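Local coordinates for probable GTP-binding protein EngB (Pyrococcus horikoshii, PDB 2CXX) that binds GDP and probably GTP as a P-loop GTPase, and is probably needed for normal septation during cell division, at residues E40-K44 against N45-I49; K62-Q65 against E66-D70; N176-F179 against E180-E184. One frame throughout, in Å; residues are numbered along the deposited sequence.

Interaction 1 (E40-K44 against N45-I49)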
ATOM      1  N   GLU A  40      13.126  -3.243  -7.177  1.00 12.55           N
ATOM      2  CA  GLU A  40      13.357  -4.303  -6.178  1.00 10.70           C
ATOM      3  C   GLU A  40      14.363  -3.836  -5.145  1.00 11.33           C
ATOM      4  O   GLU A  40      15.410  -3.221  -5.452  1.00 12.06           O
ATOM      5  CB  GLU A  40      13.868  -5.605  -6.845  1.00 13.46           C
ATOM      6  CG  GLU A  40      12.759  -6.317  -7.549  1.00 18.07           C
ATOM      7  CD  GLU A  40      13.090  -7.718  -8.050  1.00 16.73           C
ATOM      8  OE1 GLU A  40      14.117  -8.333  -7.623  1.00 19.49           O
ATOM      9  OE2 GLU A  40      12.288  -8.121  -8.893  1.00 20.78           O
ATOM     10  N   ILE A  41      14.026  -4.112  -3.909  1.00 10.38           N
ATOM     11  CA  ILE A  41      14.866  -3.727  -2.760  1.00 11.02           C
ATOM     12  C   ILE A  41      15.259  -4.953  -1.911  1.00 11.30           C
ATOM     13  O   ILE A  41      14.397  -5.757  -1.503  1.00 11.97           O
ATOM     14  CB  ILE A  41      14.081  -2.683  -1.889  1.00 10.90           C
ATOM     15  CG1 ILE A  41      13.748  -1.447  -2.734  1.00 13.24           C
ATOM     16  CG2 ILE A  41      14.900  -2.239  -0.629  1.00 14.79           C
ATOM     17  CD1 ILE A  41      12.353  -0.872  -2.334  1.00 16.68           C
ATOM     18  N   GLU A  42      16.552  -5.104  -1.641  1.00 11.15           N
ATOM     19  CA  GLU A  42      16.978  -6.167  -0.754  1.00 12.81           C
ATOM     20  C   GLU A  42      16.754  -5.743   0.696  1.00 12.68           C
ATOM     21  O   GLU A  42      17.238  -4.703   1.130  1.00 14.19           O
ATOM     22  CB  GLU A  42      18.434  -6.513  -1.009  1.00 12.83           C
ATOM     23  CG  GLU A  42      18.595  -7.157  -2.362  1.00 15.92           C
ATOM     24  CD  GLU A  42      20.016  -7.197  -2.885  1.00 18.33           C
ATOM     25  OE1 GLU A  42      20.198  -7.902  -3.906  1.00 21.42           O
ATOM     26  OE2 GLU A  42      20.920  -6.546  -2.323  1.00 17.98           O
ATOM     27  N   TRP A  43      16.002  -6.530   1.457  1.00 12.91           N
ATOM     28  CA  TRP A  43      15.682  -6.216   2.881  1.00 12.11           C
ATOM     29  C   TRP A  43      16.225  -7.410   3.648  1.00 13.28           C
ATOM     30  O   TRP A  43      15.498  -8.391   3.942  1.00 11.86           O
ATOM     31  CB  TRP A  43      14.137  -6.116   3.059  1.00 13.09           C
ATOM     32  CG  TRP A  43      13.699  -5.671   4.418  1.00 14.39           C
ATOM     33  CD1 TRP A  43      14.461  -5.036   5.364  1.00 14.58           C
ATOM     34  CD2 TRP A  43      12.388  -5.779   4.966  1.00 14.37           C
ATOM     35  NE1 TRP A  43      13.695  -4.731   6.459  1.00 14.87           N
ATOM     36  CE2 TRP A  43      12.417  -5.175   6.246  1.00 14.56           C
ATOM     37  CE3 TRP A  43      11.195  -6.312   4.490  1.00 14.75           C
ATOM     38  CZ2 TRP A  43      11.279  -5.079   7.069  1.00 17.73           C
ATOM     39  CZ3 TRP A  43      10.051  -6.214   5.307  1.00 16.42           C
ATOM     40  CH2 TRP A  43      10.120  -5.592   6.587  1.00 15.96           C
ATOM     41  N   LYS A  44      17.482  -7.263   4.082  1.00 12.23           N
ATOM     42  CA  LYS A  44      18.223  -8.372   4.682  1.00 15.94           C
ATOM     43  C   LYS A  44      18.086  -9.530   3.705  1.00 15.01           C
ATOM     44  O   LYS A  44      18.453  -9.342   2.548  1.00 15.75           O
ATOM     45  CB  LYS A  44      17.734  -8.695   6.096  1.00 14.56           C
ATOM     46  CG  LYS A  44      18.018  -7.540   7.057  1.00 15.95           C
ATOM     47  CD  LYS A  44      17.689  -7.867   8.499  1.00 15.84           C
ATOM     48  CE  LYS A  44      18.008  -6.689   9.407  1.00 19.01           C
ATOM     49  NZ  LYS A  44      17.986  -7.096  10.865  1.00 19.06           N
ATOM     50  N   ASN A  45      17.519 -10.685   4.103  1.00 14.48           N
ATOM     51  CA  ASN A  45      17.418 -11.818   3.200  1.00 16.00           C
ATOM     52  C   ASN A  45      16.131 -11.939   2.393  1.00 15.90           C
ATOM     53  O   ASN A  45      15.928 -12.924   1.667  1.00 16.75           O
ATOM     54  CB  ASN A  45      17.696 -13.099   3.994  1.00 18.61           C
ATOM     55  CG  ASN A  45      16.801 -13.250   5.224  1.00 20.16           C
ATOM     56  OD1 ASN A  45      16.413 -12.257   5.918  1.00 22.55           O
ATOM     57  ND2 ASN A  45      16.468 -14.504   5.524  1.00 23.26           N
ATOM     58  N   HIS A  46      15.278 -10.924   2.528  1.00 13.18           N
ATOM     59  CA  HIS A  46      13.960 -10.828   1.843  1.00 14.47           C
ATOM     60  C   HIS A  46      14.023  -9.796   0.737  1.00 12.41           C
ATOM     61  O   HIS A  46      14.995  -9.054   0.609  1.00 11.64           O
ATOM     62  CB  HIS A  46      12.891 -10.425   2.832  1.00 14.43           C
ATOM     63  CG  HIS A  46      12.729 -11.413   3.927  1.00 18.74           C
ATOM     64  ND1 HIS A  46      12.242 -12.685   3.720  1.00 19.97           N
ATOM     65  CD2 HIS A  46      13.074 -11.344   5.230  1.00 21.80           C
ATOM     66  CE1 HIS A  46      12.292 -13.360   4.857  1.00 23.56           C
ATOM     67  NE2 HIS A  46      12.794 -12.566   5.789  1.00 24.06           N
ATOM     68  N   LYS A  47      12.973  -9.767  -0.081  1.00 10.97           N
ATOM     69  CA  LYS A  47      12.940  -8.870  -1.201  1.00 11.47           C
ATOM     70  C   LYS A  47      11.670  -8.063  -1.142  1.00 11.38           C
ATOM     71  O   LYS A  47      10.610  -8.664  -0.988  1.00 11.41           O
ATOM     72  CB  LYS A  47      12.887  -9.728  -2.487  1.00 12.42           C
ATOM     73  CG  LYS A  47      12.575  -9.013  -3.756  1.00 16.85           C
ATOM     74  CD  LYS A  47      13.635  -7.963  -4.090  1.00 17.53           C
ATOM     75  CE  LYS A  47      15.016  -8.550  -4.120  1.00 17.24           C
ATOM     76  NZ  LYS A  47      15.346  -9.221  -5.464  1.00 20.28           N
ATOM     77  N   ILE A  48      11.794  -6.750  -1.279  1.00 10.45           N
ATOM     78  CA  ILE A  48      10.611  -5.902  -1.454  1.00  9.53           C
ATOM     79  C   ILE A  48      10.520  -5.548  -2.952  1.00  9.68           C
ATOM     80  O   ILE A  48      11.512  -5.203  -3.571  1.00 10.04           O
ATOM     81  CB  ILE A  48      10.734  -4.594  -0.632  1.00 10.84           C
ATOM     82  CG1 ILE A  48      10.620  -4.975   0.849  1.00 11.42           C
ATOM     83  CG2 ILE A  48       9.692  -3.558  -1.133  1.00  9.76           C
ATOM     84  CD1 ILE A  48      10.835  -3.835   1.923  1.00 13.11           C
ATOM     85  N   ILE A  49       9.325  -5.708  -3.538  1.00  9.07           N
ATOM     86  CA  ILE A  49       9.119  -5.282  -4.924  1.00  6.93           C
ATOM     87  C   ILE A  49       8.139  -4.113  -4.742  1.00  7.96           C
ATOM     88  O   ILE A  49       7.028  -4.263  -4.257  1.00  8.98           O
ATOM     89  CB  ILE A  49       8.605  -6.413  -5.823  1.00  9.01           C
ATOM     90  CG1 ILE A  49       9.583  -7.593  -5.759  1.00  9.60           C
ATOM     91  CG2 ILE A  49       8.509  -5.887  -7.260  1.00  7.82           C
ATOM     92  CD1 ILE A  49       9.169  -8.788  -6.553  1.00 11.08           C
TER
HETATM   93  O   HOH W   1      18.409  -9.067  -5.407  1.00 36.46           O
HETATM   94  O   HOH W   2      17.524  -9.880   0.090  1.00 15.06           O
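Glu40 and Lys47 meet diagonally on one face of two antiparallel strands joined by a tight turn, Ile49 standing opposite Glu40. Along Glu40, CB packs 3.6 Å from Lys47 CD, and CG lies beside Ile49 CG1 at 3.9 Å. At the carboxylate the two oxygens divide: OE2 rests near Ile49 CD1, while OE1 takes a salt-bridge hydrogen bond from Lys47 NZ at 2.6 Å, met on its anti side and 28° out of the carboxylate plane. Lys47 reaches that oxygen because its chain bends at chi2 (62°) and again at the next two torsions, curling back across Glu40. A water accepts from the same NZ and donates to Glu42 OE1, bringing a second acid indirectly to the ammonium.

On the other face, that of Ile41 and Trp43, Ile48 divides its branches: CG2 meets Ile41 CD1, and CD1 approaches Trp43 CE3 to 3.6 Å, oblique to the indole. The backbone fixes this register. Ile41 N to Ile48 O and Ile48 N to Ile41 O are each 2.8 Å hydrogen bonds; Trp43 and His46 exchange a second such pair. A second water donates to both Lys44 O and His46 O. With Lys44 and Asn45 at the centre of a type II' turn, this is a two-residue beta hairpin of the G-domain sheet, whose outer strand 39-43 is the antiparallel edge, while 46-50 runs parallel to strand 3-8.

Interaction 2 (K62-Q65 against E66-D70); sequences KEVQ and ERIKD
Val64 and Ile68 meet one turn apart at the start of helix 62-79, where successive i to i+4 bonds give the alpha-helical pattern. In the chain this helix follows Asp50, Met51, Pro52 and Gly53, a predicted GTP-binding stretch, so its place is consistent with the switch II helix of G domains. Four backbone N-H groups reach back to carbonyl oxygens: Glu66 to Lys62, Arg67 to Glu63, Ile68 to Val64 and Lys69 to Gln65. Ile68 N to Val64 O is the shortest of them, at 2.8 Å.

The same carbonyl is touched by the side chain of its partner. With Ile68 CG1 placed beside its own backbone N (chi1 -72°), that carbon comes 3.0 Å from Val64 O, and CD1 ends 4.3 Å from Val64 CG1. Ile68, the buried residue of this group, also touches Pro52 and Arg36, and Val64 joins it on Arg36; together they form the apolar side of the turn, which faces the loops near the nucleotide site.

The charged side chains engage differently. Lys69 stretches out to a salt bridge with Glu113, linking this helix to helix 110-120. Lys62 and Glu66 have opposite charges but make no direct ion pair, NZ and OE1 being 5.3 Å apart. One water spans the gap: it accepts from Lys62 NZ at 2.9 Å and donates to Glu66 OE1 at 3.1 Å.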
ATOM      1  N   LYS A  62      -2.843  11.305 -17.445  1.00 23.53           N
ATOM      2  CA  LYS A  62      -3.693  10.246 -16.951  1.00 24.28           C
ATOM      3  C   LYS A  62      -3.610   8.953 -17.772  1.00 22.53           C
ATOM      4  O   LYS A  62      -3.936   7.922 -17.250  1.00 20.08           O
ATOM      5  CB  LYS A  62      -5.130  10.713 -16.825  1.00 27.52           C
ATOM      6  CG  LYS A  62      -5.926  10.799 -18.124  1.00 32.32           C
ATOM      7  CD  LYS A  62      -7.109   9.846 -17.961  1.00 35.78           C
ATOM      8  CE  LYS A  62      -8.049   9.818 -19.166  1.00 38.95           C
ATOM      9  NZ  LYS A  62      -9.128   8.774 -18.977  1.00 40.75           N
ATOM     10  N   GLU A  63      -3.163   9.024 -19.029  1.00 22.25           N
ATOM     11  CA  GLU A  63      -3.023   7.831 -19.890  1.00 22.64           C
ATOM     12  C   GLU A  63      -1.828   7.013 -19.383  1.00 20.44           C
ATOM     13  O   GLU A  63      -1.824   5.791 -19.483  1.00 19.84           O
ATOM     14  CB  GLU A  63      -2.693   8.214 -21.365  1.00 23.43           C
ATOM     15  CG  GLU A  63      -3.717   9.009 -22.145  1.00 26.95           C
ATOM     16  CD  GLU A  63      -3.949  10.421 -21.623  1.00 27.45           C
ATOM     17  OE1 GLU A  63      -3.032  10.979 -21.003  1.00 25.97           O
ATOM     18  OE2 GLU A  63      -5.064  10.964 -21.858  1.00 30.20           O
ATOM     19  N   VAL A  64      -0.819   7.688 -18.850  1.00 19.38           N
ATOM     20  CA  VAL A  64       0.370   7.022 -18.399  1.00 19.94           C
ATOM     21  C   VAL A  64       0.065   6.427 -17.043  1.00 21.25           C
ATOM     22  O   VAL A  64       0.582   5.364 -16.672  1.00 21.66           O
ATOM     23  CB  VAL A  64       1.542   8.022 -18.366  1.00 20.35           C
ATOM     24  CG1 VAL A  64       2.799   7.358 -17.895  1.00 21.64           C
ATOM     25  CG2 VAL A  64       1.718   8.628 -19.804  1.00 21.61           C
ATOM     26  N   GLN A  65      -0.777   7.135 -16.313  1.00 20.50           N
ATOM     27  CA  GLN A  65      -1.276   6.697 -15.017  1.00 21.41           C
ATOM     28  C   GLN A  65      -1.976   5.333 -15.225  1.00 20.60           C
ATOM     29  O   GLN A  65      -1.716   4.388 -14.499  1.00 21.06           O
ATOM     30  CB  GLN A  65      -2.271   7.744 -14.506  1.00 22.19           C
ATOM     31  CG  GLN A  65      -2.680   7.610 -13.074  1.00 24.24           C
ATOM     32  CD  GLN A  65      -3.772   8.646 -12.695  1.00 23.25           C
ATOM     33  OE1 GLN A  65      -4.788   8.292 -12.112  1.00 26.98           O
ATOM     34  NE2 GLN A  65      -3.558   9.878 -13.047  1.00 21.12           N
ATOM     35  N   GLU A  66      -2.867   5.237 -16.216  1.00 19.91           N
ATOM     36  CA  GLU A  66      -3.554   3.965 -16.483  1.00 19.99           C
ATOM     37  C   GLU A  66      -2.574   2.905 -16.965  1.00 19.00           C
ATOM     38  O   GLU A  66      -2.704   1.716 -16.616  1.00 17.61           O
ATOM     39  CB  GLU A  66      -4.657   4.103 -17.548  1.00 22.18           C
ATOM     40  CG  GLU A  66      -5.415   2.784 -17.741  1.00 25.77           C
ATOM     41  CD  GLU A  66      -6.664   2.873 -18.587  1.00 29.51           C
ATOM     42  OE1 GLU A  66      -7.472   3.811 -18.376  1.00 31.57           O
ATOM     43  OE2 GLU A  66      -6.862   1.971 -19.443  1.00 30.90           O
ATOM     44  N   ARG A  67      -1.595   3.307 -17.761  1.00 17.39           N
ATOM     45  CA  ARG A  67      -0.635   2.323 -18.267  1.00 18.90           C
ATOM     46  C   ARG A  67       0.161   1.712 -17.120  1.00 17.62           C
ATOM     47  O   ARG A  67       0.443   0.518 -17.105  1.00 15.48           O
ATOM     48  CB  ARG A  67       0.369   2.924 -19.250  1.00 19.97           C
ATOM     49  CG  ARG A  67       1.618   2.058 -19.252  1.00 24.85           C
ATOM     50  CD  ARG A  67       2.491   2.093 -20.455  1.00 27.60           C
ATOM     51  NE  ARG A  67       3.235   3.324 -20.595  1.00 33.26           N
ATOM     52  CZ  ARG A  67       4.482   3.374 -21.060  1.00 35.25           C
ATOM     53  NH1 ARG A  67       5.129   2.258 -21.409  1.00 34.63           N
ATOM     54  NH2 ARG A  67       5.072   4.553 -21.216  1.00 38.32           N
ATOM     55  N   ILE A  68       0.546   2.566 -16.195  1.00 16.46           N
ATOM     56  CA  ILE A  68       1.286   2.132 -15.020  1.00 17.12           C
ATOM     57  C   ILE A  68       0.450   1.147 -14.221  1.00 16.71           C
ATOM     58  O   ILE A  68       0.955   0.102 -13.788  1.00 16.59           O
ATOM     59  CB  ILE A  68       1.608   3.355 -14.146  1.00 16.92           C
ATOM     60  CG1 ILE A  68       2.682   4.172 -14.831  1.00 17.88           C
ATOM     61  CG2 ILE A  68       2.137   2.923 -12.756  1.00 17.75           C
ATOM     62  CD1 ILE A  68       3.065   5.462 -14.071  1.00 21.33           C
ATOM     63  N   LYS A  69      -0.814   1.493 -13.992  1.00 16.02           N
ATOM     64  CA  LYS A  69      -1.700   0.627 -13.249  1.00 16.34           C
ATOM     65  C   LYS A  69      -1.785  -0.743 -13.933  1.00 17.19           C
ATOM     66  O   LYS A  69      -1.763  -1.777 -13.253  1.00 16.63           O
ATOM     67  CB  LYS A  69      -3.072   1.271 -13.129  1.00 18.42           C
ATOM     68  CG  LYS A  69      -4.090   0.324 -12.554  1.00 20.02           C
ATOM     69  CD  LYS A  69      -5.472   0.850 -12.834  1.00 26.26           C
ATOM     70  CE  LYS A  69      -6.580  -0.163 -12.532  1.00 27.16           C
ATOM     71  NZ  LYS A  69      -7.861   0.605 -12.481  1.00 28.57           N
ATOM     72  N   ASP A  70      -1.852  -0.759 -15.271  1.00 15.41           N
ATOM     73  CA  ASP A  70      -1.907  -2.021 -16.033  1.00 17.02           C
ATOM     74  C   ASP A  70      -0.665  -2.857 -15.863  1.00 15.24           C
ATOM     75  O   ASP A  70      -0.753  -4.067 -15.780  1.00 15.42           O
ATOM     76  CB  ASP A  70      -2.053  -1.793 -17.562  1.00 18.60           C
ATOM     77  CG  ASP A  70      -3.427  -1.256 -17.950  1.00 19.44           C
ATOM     78  OD1 ASP A  70      -4.401  -1.344 -17.153  1.00 20.79           O
ATOM     79  OD2 ASP A  70      -3.509  -0.735 -19.084  1.00 22.32           O
TER
HETATM   80  O   HOH W   3      -6.992   6.837 -18.890  1.00 45.62           O

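Interaction 3 (N176-F179 against E180-E184)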
ATOM      1  N   ASN A 176       6.555  -6.640  12.528  1.00 16.44           N
ATOM      2  CA  ASN A 176       6.185  -7.937  13.129  1.00 16.71           C
ATOM      3  C   ASN A 176       5.028  -8.577  12.396  1.00 16.09           C
ATOM      4  O   ASN A 176       5.044  -9.735  12.142  1.00 16.06           O
ATOM      5  CB  ASN A 176       5.765  -7.746  14.579  1.00 21.06           C
ATOM      6  CG  ASN A 176       6.900  -7.332  15.461  1.00 24.69           C
ATOM      7  OD1 ASN A 176       8.070  -7.629  15.171  1.00 27.38           O
ATOM      8  ND2 ASN A 176       6.576  -6.644  16.565  1.00 26.72           N
ATOM      9  N   ARG A 177       4.014  -7.785  12.052  1.00 14.54           N
ATOM     10  CA  ARG A 177       2.862  -8.311  11.300  1.00 15.28           C
ATOM     11  C   ARG A 177       3.298  -8.936   9.960  1.00 14.17           C
ATOM     12  O   ARG A 177       2.870 -10.013   9.585  1.00 15.21           O
ATOM     13  CB  ARG A 177       1.842  -7.176  11.051  1.00 16.79           C
ATOM     14  CG  ARG A 177       0.482  -7.563  10.382  1.00 15.05           C
ATOM     15  CD  ARG A 177      -0.605  -8.058  11.315  1.00 23.50           C
ATOM     16  NE  ARG A 177      -0.389  -9.462  11.627  1.00 26.14           N
ATOM     17  CZ  ARG A 177      -1.012 -10.508  11.069  1.00 25.34           C
ATOM     18  NH1 ARG A 177      -1.942 -10.368  10.155  1.00 25.00           N
ATOM     19  NH2 ARG A 177      -0.631 -11.736  11.405  1.00 23.88           N
ATOM     20  N   ILE A 178       4.101  -8.220   9.195  1.00 13.56           N
ATOM     21  CA  ILE A 178       4.585  -8.692   7.923  1.00 12.76           C
ATOM     22  C   ILE A 178       5.254 -10.050   8.078  1.00 13.42           C
ATOM     23  O   ILE A 178       4.978 -10.972   7.321  1.00 14.42           O
ATOM     24  CB  ILE A 178       5.609  -7.706   7.357  1.00 12.18           C
ATOM     25  CG1 ILE A 178       4.882  -6.462   6.925  1.00 12.95           C
ATOM     26  CG2 ILE A 178       6.431  -8.347   6.222  1.00 14.38           C
ATOM     27  CD1 ILE A 178       5.857  -5.401   6.399  1.00 12.23           C
ATOM     28  N   PHE A 179       6.134 -10.177   9.067  1.00 13.66           N
ATOM     29  CA  PHE A 179       6.798 -11.448   9.216  1.00 17.03           C
ATOM     30  C   PHE A 179       5.933 -12.531   9.754  1.00 15.87           C
ATOM     31  O   PHE A 179       6.092 -13.684   9.401  1.00 17.31           O
ATOM     32  CB  PHE A 179       8.091 -11.265   9.992  1.00 20.65           C
ATOM     33  CG  PHE A 179       9.118 -10.603   9.149  1.00 23.53           C
ATOM     34  CD1 PHE A 179       9.544  -9.329   9.414  1.00 25.68           C
ATOM     35  CD2 PHE A 179       9.549 -11.222   7.977  1.00 26.95           C
ATOM     36  CE1 PHE A 179      10.375  -8.670   8.533  1.00 25.89           C
ATOM     37  CE2 PHE A 179      10.372 -10.563   7.101  1.00 26.16           C
ATOM     38  CZ  PHE A 179      10.782  -9.282   7.382  1.00 27.41           C
ATOM     39  N   GLU A 180       4.951 -12.150  10.539  1.00 17.78           N
ATOM     40  CA  GLU A 180       4.023 -13.124  11.110  1.00 19.34           C
ATOM     41  C   GLU A 180       3.178 -13.668   9.947  1.00 19.13           C
ATOM     42  O   GLU A 180       3.010 -14.887   9.776  1.00 19.43           O
ATOM     43  CB  GLU A 180       3.213 -12.360  12.128  1.00 24.38           C
ATOM     44  CG  GLU A 180       2.323 -13.040  13.048  1.00 29.36           C
ATOM     45  CD  GLU A 180       1.711 -12.008  13.960  1.00 33.22           C
ATOM     46  OE1 GLU A 180       2.423 -11.517  14.867  1.00 35.50           O
ATOM     47  OE2 GLU A 180       0.540 -11.623  13.741  1.00 35.03           O
ATOM     48  N   VAL A 181       2.638 -12.776   9.114  1.00 18.44           N
ATOM     49  CA  VAL A 181       1.867 -13.245   7.959  1.00 19.04           C
ATOM     50  C   VAL A 181       2.681 -14.173   7.073  1.00 20.67           C
ATOM     51  O   VAL A 181       2.160 -15.203   6.633  1.00 22.41           O
ATOM     52  CB  VAL A 181       1.344 -12.100   7.068  1.00 16.14           C
ATOM     53  CG1 VAL A 181       0.699 -12.702   5.773  1.00 18.17           C
ATOM     54  CG2 VAL A 181       0.362 -11.262   7.858  1.00 17.07           C
ATOM     55  N   ILE A 182       3.948 -13.832   6.825  1.00 21.25           N
ATOM     56  CA  ILE A 182       4.825 -14.649   5.996  1.00 22.73           C
ATOM     57  C   ILE A 182       5.004 -16.055   6.582  1.00 26.05           C
ATOM     58  O   ILE A 182       4.938 -17.060   5.856  1.00 25.61           O
ATOM     59  CB  ILE A 182       6.226 -14.016   5.834  1.00 22.89           C
ATOM     60  CG1 ILE A 182       6.138 -12.744   4.990  1.00 22.08           C
ATOM     61  CG2 ILE A 182       7.183 -15.028   5.256  1.00 24.02           C
ATOM     62  CD1 ILE A 182       7.437 -11.972   4.867  1.00 22.21           C
ATOM     63  N   ARG A 183       5.246 -16.125   7.883  1.00 28.00           N
ATOM     64  CA  ARG A 183       5.405 -17.423   8.514  1.00 32.42           C
ATOM     65  C   ARG A 183       4.087 -18.190   8.514  1.00 34.13           C
ATOM     66  O   ARG A 183       4.058 -19.337   8.082  1.00 35.66           O
ATOM     67  CB  ARG A 183       5.860 -17.284   9.957  1.00 33.86           C
ATOM     68  CG  ARG A 183       7.312 -16.890  10.182  1.00 37.57           C
ATOM     69  CD  ARG A 183       7.600 -17.053  11.687  1.00 40.87           C
ATOM     70  NE  ARG A 183       6.397 -16.632  12.400  1.00 44.53           N
ATOM     71  CZ  ARG A 183       6.151 -16.792  13.695  1.00 46.98           C
ATOM     72  NH1 ARG A 183       7.040 -17.393  14.503  1.00 48.24           N
ATOM     73  NH2 ARG A 183       4.993 -16.338  14.179  1.00 47.27           N
ATOM     74  N   GLU A 184       3.013 -17.568   9.017  1.00 35.62           N
ATOM     75  CA  GLU A 184       1.704 -18.225   9.080  1.00 37.64           C
ATOM     76  C   GLU A 184       1.358 -18.815   7.725  1.00 38.15           C
ATOM     77  O   GLU A 184       0.770 -19.902   7.659  1.00 38.36           O
ATOM     78  CB  GLU A 184       0.588 -17.265   9.528  1.00 38.75           C
ATOM     79  CG  GLU A 184       0.541 -16.011   8.708  1.00 41.73           C
ATOM     80  CD  GLU A 184      -0.846 -15.532   8.389  1.00 41.88           C
ATOM     81  OE1 GLU A 184      -1.509 -14.927   9.278  1.00 44.05           O
ATOM     82  OE2 GLU A 184      -1.263 -15.755   7.229  1.00 42.62           O
TER
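Arg177 bends forward along its own helix, towards the C terminus, so that one carboxylate oxygen, Glu180 OE2, takes hydrogen bonds from two of its nitrogens. The bond from Arg177 NH2 to Glu180 OE2 measures 2.6 Å and the one from Arg177 NE to the same oxygen is weak, at 3.2 Å. The guanidinium thus presents its NE and NH2 edge to the acid, although the two planes are turned 48° from each other, and OE2 is approached on its anti side. Bends in the arginine chain at chi2 (85°) and chi3 (-81°) bring the group round, while Glu180 stays extended beyond CG to meet it.

One face of the flat group is packed as well. Val181 CG2 sits over it, offset towards the rim and 3.4 Å from Arg177 NH1. Glu184 OE1 lies near the guanidinium plane and forms a long salt bridge with NH2, completing a network of one base and two acids. The remaining nitrogen, NH1, donates to Lys158 O. An alanine here is likely to leave Glu180 OE2 without its ion-pair donors, bare the Val181 methyl and remove this donor from the Lys158 carbonyl.

On the apolar side of the helix, Ile182 CD1 reaches Phe179 CD2 at 3.8 Å and Ile178 CG2 at 4.0 Å, its side chain lying alongside both. Backbone i to i+4 bonds run along the helix, Val181 N to Arg177 O being nearly linear. Ile178 and Val181 pack on strands 85-91 and 125-130, Arg177 touches Ile126 of the latter, and the ring of Phe179 meets those of Trp43 and His46 on the hairpin, so helix 171-184 lies against the central sheet.

From the N terminus, the three contacts follow in series and none nests within or crosses another. Interaction 1 closes the two-residue loop of the edge hairpin; interactions 2 and 3 close only successive turns of helices 62-79 and 171-184. Strand 46-50 leads to helix 62-79, yet interactions 1 and 2 stay about 12 Å apart at their nearest atoms. Interactions 2 and 3 lie on opposite sides of the chain's centre. Interactions 1 and 3 do touch: Phe179 CE2 comes 3.4 Å from His46 CD2, and Phe179 CE1 lies 3.7 Å from Trp43 CH2, joining the C-terminal helix to the hairpin.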